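Local coordinates for actin-related protein 8 (PDB 4FO0), which is an actin-family component of the INO80 chromatin-remodelling complex that binds ATP with low basal ATPase activity, does not polymerize and contributes to nucleosome binding, at residues Val231-Gln234 with Glu235-Ala239; Glu353-Gln356 with Ala357-Leu361; Asn526-Pro530 with Ser531-Ile535. All coordinates share one frame; numbering follows the deposited sequence.

Contact 1: residues Val231-Gln234 with Glu235-Ala239; sequences VVHQ and ESVCA
Q234 ends strand 231-234 and serves as N-cap of helix 235-239, so strand and helix join without a linker; their axes approach to 5.6 Å at an angle of 81°. The first helical bond, from C238 N to Q234 O (3.1 Å), is nearly straight and lies in the carbonyl plane. H233 leans its imidazole forward, toward the start of the helix, where ND1 accepts the backbone N of Q234 at 3.0 Å, tilted 21° from the ring plane. That bond helps fix the ring's rotation. V237 comes across the far end of the imidazole at about a right angle, its CG1 3.9 Å from H233 NE2; CG1 is anti to the backbone N (chi1 176°), which puts it nearest the ring, with CB and CG2 close behind at CE1. Alongside, C238 SG packs 4.0 Å from H233 CB. S236 OG is hydrogen-bonded to D207, while E235 accepts a hydrogen bond at OE2 from H21 NE2. The side chain of E235 comes within about 4 Å of the bound magnesium ion and about 6 Å of ATP. This strand-to-helix corner, whose first helical residue faces the metal and nucleotide, belongs to the nucleotide cleft of the actin fold.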
loop_
_atom_site.group_PDB
_atom_site.type_symbol
_atom_site.label_atom_id
_atom_site.label_comp_id
_atom_site.label_asym_id
_atom_site.label_seq_id
_atom_site.Cartn_x
_atom_site.Cartn_y
_atom_site.Cartn_z
ATOM N N VAL A 231 -12.537 16.027 9.679
ATOM C CA VAL A 231 -11.217 16.626 9.608
ATOM C C VAL A 231 -10.402 15.864 8.578
ATOM O O VAL A 231 -10.286 14.636 8.629
ATOM C CB VAL A 231 -10.473 16.549 10.941
ATOM C CG1 VAL A 231 -9.037 16.983 10.740
ATOM C CG2 VAL A 231 -11.166 17.405 11.995
ATOM N N VAL A 232 -9.824 16.595 7.642
ATOM C CA VAL A 232 -8.987 15.968 6.642
ATOM C C VAL A 232 -7.528 16.208 6.993
ATOM O O VAL A 232 -7.157 17.312 7.376
ATOM C CB VAL A 232 -9.281 16.531 5.249
ATOM C CG1 VAL A 232 -8.294 15.995 4.264
ATOM C CG2 VAL A 232 -10.683 16.183 4.845
ATOM N N HIS A 233 -6.704 15.175 6.884
ATOM C CA HIS A 233 -5.277 15.364 7.067
ATOM C C HIS A 233 -4.474 14.433 6.167
ATOM O O HIS A 233 -4.983 13.426 5.684
ATOM C CB HIS A 233 -4.898 15.151 8.526
ATOM C CG HIS A 233 -3.868 16.114 9.023
ATOM N ND1 HIS A 233 -2.982 16.752 8.181
ATOM C CD2 HIS A 233 -3.596 16.562 10.273
ATOM C CE1 HIS A 233 -2.199 17.545 8.893
ATOM N NE2 HIS A 233 -2.552 17.447 10.163
ATOM N N GLN A 234 -3.212 14.770 5.952
ATOM C CA GLN A 234 -2.350 13.959 5.113
ATOM C C GLN A 234 -1.866 12.733 5.852
ATOM O O GLN A 234 -1.564 12.796 7.040
ATOM C CB GLN A 234 -1.166 14.771 4.651
ATOM C CG GLN A 234 -1.583 16.008 3.935
ATOM C CD GLN A 234 -0.446 16.961 3.801
ATOM O OE1 GLN A 234 0.170 17.060 2.741
ATOM N NE2 GLN A 234 -0.131 17.659 4.885
ATOM N N GLU A 235 -1.783 11.620 5.135
ATOM C CA GLU A 235 -1.424 10.363 5.754
ATOM C C GLU A 235 0.031 10.431 6.251
ATOM O O GLU A 235 0.403 9.760 7.212
ATOM C CB GLU A 235 -1.684 9.182 4.793
ATOM C CG GLU A 235 -0.747 9.110 3.578
ATOM C CD GLU A 235 -1.319 8.338 2.368
ATOM O OE1 GLU A 235 -0.895 8.637 1.226
ATOM O OE2 GLU A 235 -2.168 7.433 2.540
ATOM N N SER A 236 0.845 11.264 5.616
ATOM C CA SER A 236 2.246 11.398 6.014
ATOM C C SER A 236 2.396 12.056 7.395
ATOM O O SER A 236 3.178 11.602 8.229
ATOM C CB SER A 236 3.015 12.202 4.971
ATOM O OG SER A 236 2.288 13.370 4.630
ATOM N N VAL A 237 1.655 13.132 7.634
ATOM C CA VAL A 237 1.721 13.788 8.921
ATOM C C VAL A 237 1.162 12.858 9.991
ATOM O O VAL A 237 1.728 12.737 11.085
ATOM C CB VAL A 237 0.944 15.104 8.926
ATOM C CG1 VAL A 237 0.950 15.696 10.315
ATOM C CG2 VAL A 237 1.530 16.060 7.922
ATOM N N CYS A 238 0.053 12.197 9.666
ATOM C CA CYS A 238 -0.548 11.243 10.589
ATOM C C CYS A 238 0.438 10.154 10.989
ATOM O O CYS A 238 0.529 9.783 12.158
ATOM C CB CYS A 238 -1.819 10.651 10.000
ATOM S SG CYS A 238 -3.179 11.856 9.929
ATOM N N ALA A 239 1.188 9.656 10.017
ATOM C CA ALA A 239 2.208 8.669 10.308
ATOM C C ALA A 239 3.160 9.164 11.397
ATOM O O ALA A 239 3.526 8.394 12.284
ATOM C CB ALA A 239 2.981 8.316 9.050
#

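Contact 2: residues Glu353-Gln356 with Ala357-Leu361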
loop_
_atom_site.group_PDB
_atom_site.type_symbol
_atom_site.label_atom_id
_atom_site.label_comp_id
_atom_site.label_asym_id
_atom_site.label_seq_id
_atom_site.Cartn_x
_atom_site.Cartn_y
_atom_site.Cartn_z
ATOM N N GLU A 353 16.184 -15.166 -6.480
ATOM C CA GLU A 353 14.882 -14.564 -6.698
ATOM C C GLU A 353 14.263 -14.001 -5.388
ATOM O O GLU A 353 13.636 -12.945 -5.390
ATOM C CB GLU A 353 13.969 -15.581 -7.367
ATOM C CG GLU A 353 14.361 -17.015 -7.066
ATOM C CD GLU A 353 15.395 -17.587 -8.024
ATOM O OE1 GLU A 353 16.260 -18.354 -7.558
ATOM O OE2 GLU A 353 15.332 -17.299 -9.243
ATOM N N LYS A 354 14.466 -14.684 -4.270
ATOM C CA LYS A 354 13.904 -14.218 -3.001
ATOM C C LYS A 354 14.449 -12.873 -2.570
ATOM O O LYS A 354 13.799 -12.165 -1.804
ATOM C CB LYS A 354 14.130 -15.233 -1.878
ATOM C CG LYS A 354 13.383 -16.543 -2.057
ATOM C CD LYS A 354 13.675 -17.480 -0.913
ATOM C CE LYS A 354 15.089 -18.006 -0.984
ATOM N NZ LYS A 354 15.372 -18.764 0.253
ATOM N N LEU A 355 15.649 -12.537 -3.047
ATOM C CA LEU A 355 16.304 -11.271 -2.711
ATOM C C LEU A 355 16.260 -10.265 -3.862
ATOM O O LEU A 355 16.101 -9.082 -3.649
ATOM C CB LEU A 355 17.751 -11.510 -2.294
ATOM C CG LEU A 355 18.635 -10.280 -2.066
ATOM C CD1 LEU A 355 18.205 -9.481 -0.829
ATOM C CD2 LEU A 355 20.056 -10.748 -1.912
ATOM N N GLN A 356 16.387 -10.754 -5.087
ATOM C CA GLN A 356 16.285 -9.903 -6.257
ATOM C C GLN A 356 14.988 -9.097 -6.297
ATOM O O GLN A 356 15.011 -7.882 -6.498
ATOM C CB GLN A 356 16.409 -10.739 -7.526
ATOM C CG GLN A 356 17.773 -11.379 -7.703
ATOM C CD GLN A 356 17.774 -12.390 -8.825
ATOM O OE1 GLN A 356 16.981 -13.329 -8.825
ATOM N NE2 GLN A 356 18.634 -12.187 -9.804
ATOM N N ALA A 357 13.859 -9.774 -6.109
ATOM C CA ALA A 357 12.557 -9.149 -6.300
ATOM C C ALA A 357 12.316 -7.920 -5.404
ATOM O O ALA A 357 11.916 -6.868 -5.888
ATOM C CB ALA A 357 11.462 -10.175 -6.115
ATOM N N PRO A 358 12.538 -8.059 -4.092
ATOM C CA PRO A 358 12.355 -6.927 -3.172
ATOM C C PRO A 358 13.296 -5.786 -3.513
ATOM O O PRO A 358 12.952 -4.623 -3.319
ATOM C CB PRO A 358 12.745 -7.505 -1.803
ATOM C CG PRO A 358 12.631 -8.975 -1.960
ATOM C CD PRO A 358 12.876 -9.314 -3.400
ATOM N N MET A 359 14.484 -6.116 -4.007
ATOM C CA MET A 359 15.459 -5.098 -4.375
ATOM C C MET A 359 15.111 -4.349 -5.653
ATOM O O MET A 359 15.772 -3.374 -5.982
ATOM C CB MET A 359 16.847 -5.697 -4.519
ATOM C CG MET A 359 17.473 -6.067 -3.203
ATOM S SD MET A 359 19.187 -6.523 -3.436
ATOM C CE MET A 359 19.723 -5.207 -4.528
ATOM N N ALA A 360 14.093 -4.793 -6.381
ATOM C CA ALA A 360 13.655 -4.016 -7.529
ATOM C C ALA A 360 13.044 -2.696 -7.059
ATOM O O ALA A 360 12.925 -1.757 -7.843
ATOM C CB ALA A 360 12.695 -4.783 -8.377
ATOM N N LEU A 361 12.672 -2.619 -5.780
ATOM C CA LEU A 361 12.231 -1.347 -5.192
ATOM C C LEU A 361 13.336 -0.296 -5.255
ATOM O O LEU A 361 13.066 0.898 -5.262
ATOM C CB LEU A 361 11.766 -1.527 -3.746
ATOM C CG LEU A 361 10.452 -2.288 -3.609
ATOM C CD1 LEU A 361 10.198 -2.620 -2.163
ATOM C CD2 LEU A 361 9.292 -1.471 -4.198
#
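Q356, A357 and L355 carry this contact, one turn of a short helix in the actin fold that is kinked at a proline. A357 N makes the first bond, to E353 O at 3.3 Å; it is close to straight (169°), though the donor stands 30° off the carbonyl plane. The methyl of A357 follows, its CB 3.6 Å from the same oxygen, and it also packs on F287 and L290 of helix 280-293. Q356 faces helix 71-88 instead, among L79 and I86. Its CG is anti to the carbonyl carbon (chi1 -66°) and the chain runs extended from there, carrying the amide to D83, whose OD1 accepts a hydrogen bond from NE2.

P358 breaks the bonding pattern. Having no N-H, it cannot repeat the bond that A357 makes, and its ring takes up the place instead: CD lies 3.4 Å from K354 O and 3.2 Å from L355 O. A glycine here would probably strip the cover from these two carbonyl oxygens and set the backbone free to turn at the kink. The side chain of P358 is about 8 Å from the bound ATP, so the kink sits near the nucleotide without touching it.

Beyond the proline the helix resumes only weakly, with M359 N 3.4 Å from L355 O in a weak hydrogen bond. The side chains of these two residues cross at a slant on the same flank of the helix. M359 starts toward the preceding turn and then bends at its last torsion, leading its methyl away from L355, so the sulfur does the touching: M359 SD rests 4.0 Å from L355 CG.

Contact 3: residues Asn526-Pro530 with Ser531-Ile535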
loop_
_atom_site.group_PDB
_atom_site.type_symbol
_atom_site.label_atom_id
_atom_site.label_comp_id
_atom_site.label_asym_id
_atom_site.label_seq_id
_atom_site.Cartn_x
_atom_site.Cartn_y
_atom_site.Cartn_z
ATOM N N ASN A 526 25.925 4.830 2.730
ATOM C CA ASN A 526 26.841 4.855 1.594
ATOM C C ASN A 526 26.472 5.875 0.532
ATOM O O ASN A 526 27.353 6.488 -0.071
ATOM C CB ASN A 526 26.959 3.468 0.959
ATOM C CG ASN A 526 27.384 2.407 1.959
ATOM O OD1 ASN A 526 28.063 2.699 2.955
ATOM N ND2 ASN A 526 26.979 1.166 1.704
ATOM N N LYS A 527 25.172 6.056 0.312
ATOM C CA LYS A 527 24.668 6.904 -0.770
ATOM C C LYS A 527 24.542 8.376 -0.379
ATOM O O LYS A 527 24.594 9.249 -1.238
ATOM C CB LYS A 527 23.301 6.406 -1.253
ATOM C CG LYS A 527 23.318 5.548 -2.502
ATOM C CD LYS A 527 23.968 4.215 -2.245
ATOM C CE LYS A 527 23.940 3.343 -3.489
ATOM N NZ LYS A 527 24.428 1.968 -3.171
ATOM N N MET A 528 24.353 8.654 0.907
ATOM C CA MET A 528 24.117 10.031 1.335
ATOM C C MET A 528 25.364 10.872 1.148
ATOM O O MET A 528 26.453 10.323 0.989
ATOM C CB MET A 528 23.668 10.094 2.793
ATOM C CG MET A 528 24.717 9.633 3.779
ATOM S SD MET A 528 24.127 9.783 5.477
ATOM C CE MET A 528 23.826 11.547 5.502
ATOM N N PRO A 529 25.202 12.210 1.170
ATOM C CA PRO A 529 26.293 13.188 1.052
ATOM C C PRO A 529 27.256 13.040 2.222
ATOM O O PRO A 529 26.821 13.135 3.376
ATOM C CB PRO A 529 25.574 14.537 1.144
ATOM C CG PRO A 529 24.147 14.246 0.861
ATOM C CD PRO A 529 23.904 12.868 1.387
ATOM N N PRO A 530 28.551 12.827 1.928
ATOM C CA PRO A 530 29.537 12.396 2.925
ATOM C C PRO A 530 29.780 13.491 3.949
ATOM O O PRO A 530 30.115 13.197 5.099
ATOM C CB PRO A 530 30.800 12.147 2.094
ATOM C CG PRO A 530 30.375 12.271 0.644
ATOM C CD PRO A 530 29.189 13.166 0.649
ATOM N N SER A 531 29.599 14.740 3.524
ATOM C CA SER A 531 29.687 15.879 4.426
ATOM C C SER A 531 28.712 15.740 5.602
ATOM O O SER A 531 29.087 15.963 6.755
ATOM C CB SER A 531 29.424 17.178 3.664
ATOM O OG SER A 531 28.153 17.707 4.001
ATOM N N PHE A 532 27.468 15.361 5.306
ATOM C CA PHE A 532 26.437 15.179 6.333
ATOM C C PHE A 532 26.644 13.902 7.127
ATOM O O PHE A 532 26.353 13.849 8.329
ATOM C CB PHE A 532 25.039 15.164 5.715
ATOM C CG PHE A 532 24.475 16.530 5.458
ATOM C CD1 PHE A 532 23.911 17.266 6.496
ATOM C CD2 PHE A 532 24.505 17.085 4.177
ATOM C CE1 PHE A 532 23.378 18.542 6.269
ATOM C CE2 PHE A 532 23.976 18.359 3.935
ATOM C CZ PHE A 532 23.410 19.090 4.987
ATOM N N ARG A 533 27.137 12.873 6.444
ATOM C CA ARG A 533 27.416 11.587 7.075
ATOM C C ARG A 533 28.355 11.764 8.262
ATOM O O ARG A 533 28.298 11.007 9.229
ATOM C CB ARG A 533 28.034 10.627 6.063
ATOM C CG ARG A 533 28.195 9.220 6.584
ATOM C CD ARG A 533 29.343 8.521 5.882
ATOM N NE ARG A 533 29.450 7.130 6.306
ATOM C CZ ARG A 533 29.152 6.095 5.527
ATOM N NH1 ARG A 533 28.745 6.300 4.279
ATOM N NH2 ARG A 533 29.272 4.855 5.988
ATOM N N ARG A 534 29.222 12.771 8.170
ATOM C CA ARG A 534 30.158 13.097 9.239
ATOM C C ARG A 534 29.479 13.913 10.333
ATOM O O ARG A 534 29.385 13.480 11.485
ATOM C CB ARG A 534 31.372 13.836 8.678
ATOM C CG ARG A 534 32.350 12.902 7.974
ATOM C CD ARG A 534 33.578 13.632 7.448
ATOM N NE ARG A 534 33.450 13.953 6.030
ATOM C CZ ARG A 534 33.238 15.175 5.553
ATOM N NH1 ARG A 534 33.143 16.210 6.387
ATOM N NH2 ARG A 534 33.128 15.362 4.239
ATOM N N ILE A 535 28.996 15.091 9.960
ATOM C CA ILE A 535 28.228 15.928 10.874
ATOM C C ILE A 535 27.217 15.152 11.727
ATOM O O ILE A 535 26.878 15.581 12.824
ATOM C CB ILE A 535 27.452 16.993 10.095
ATOM C CG1 ILE A 535 28.352 17.637 9.037
ATOM C CG2 ILE A 535 26.858 18.017 11.051
ATOM C CD1 ILE A 535 27.590 18.259 7.875
#
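N526 and R533 meet across a corner between two helices, in which helix 516-527 ends and two prolines start helix 530-535. The side chains lie side by side and point the same way, amide and guanidinium planes only 16° apart; N526 OD1 is in plane at the guanidinium edge, yet 3.9 Å from R533 NH1, a loose approach. M528, the first residue to leave the helix, is the buried one, packed on Y501 and L485. Its side chain crosses those of F532 and R533 at about a right angle, CE 3.8 Å from F532 CB and SD 4.0 Å from R533 CB. P529 stands at the N-cap, where its carbonyl starts the new helix: O accepts R533 N at 3.1 Å and, weakly, F532 N. Its CB meets the F532 ring at the edge, near the ring plane, 4.1 Å from CD2. P530 opens the helix, a place where the missing N-H costs no helical bond, and its O takes R534 N at 3.2 Å, the donor tilted 32° from the carbonyl plane. Bent at chi3 (-98°), R534 doubles back, bringing one guanidinium face over P530 O, which sits 3.3 Å off that plane toward its rim.

Contacts 1 and 2 are buried and lie on opposite sides of the chain's centre, about 30 Å apart between their centres, whereas contact 3 is a surface corner. None shares a helix or strand with another, and no two touch; contacts 2 and 3 come nearest, at about 9 Å between atoms. Contact 1 turns a sheet strand into a helix beside the metal, and its polar side chains bond to H21 and D207. Contact 2 follows one short kinked helix, apolar toward helix 280-293 and partly polar elsewhere. Contact 3 joins two helices through a proline pair and M528, its arginines exposed. Proline interrupts the helical bonding in contact 2 but begins a helix in contact 3.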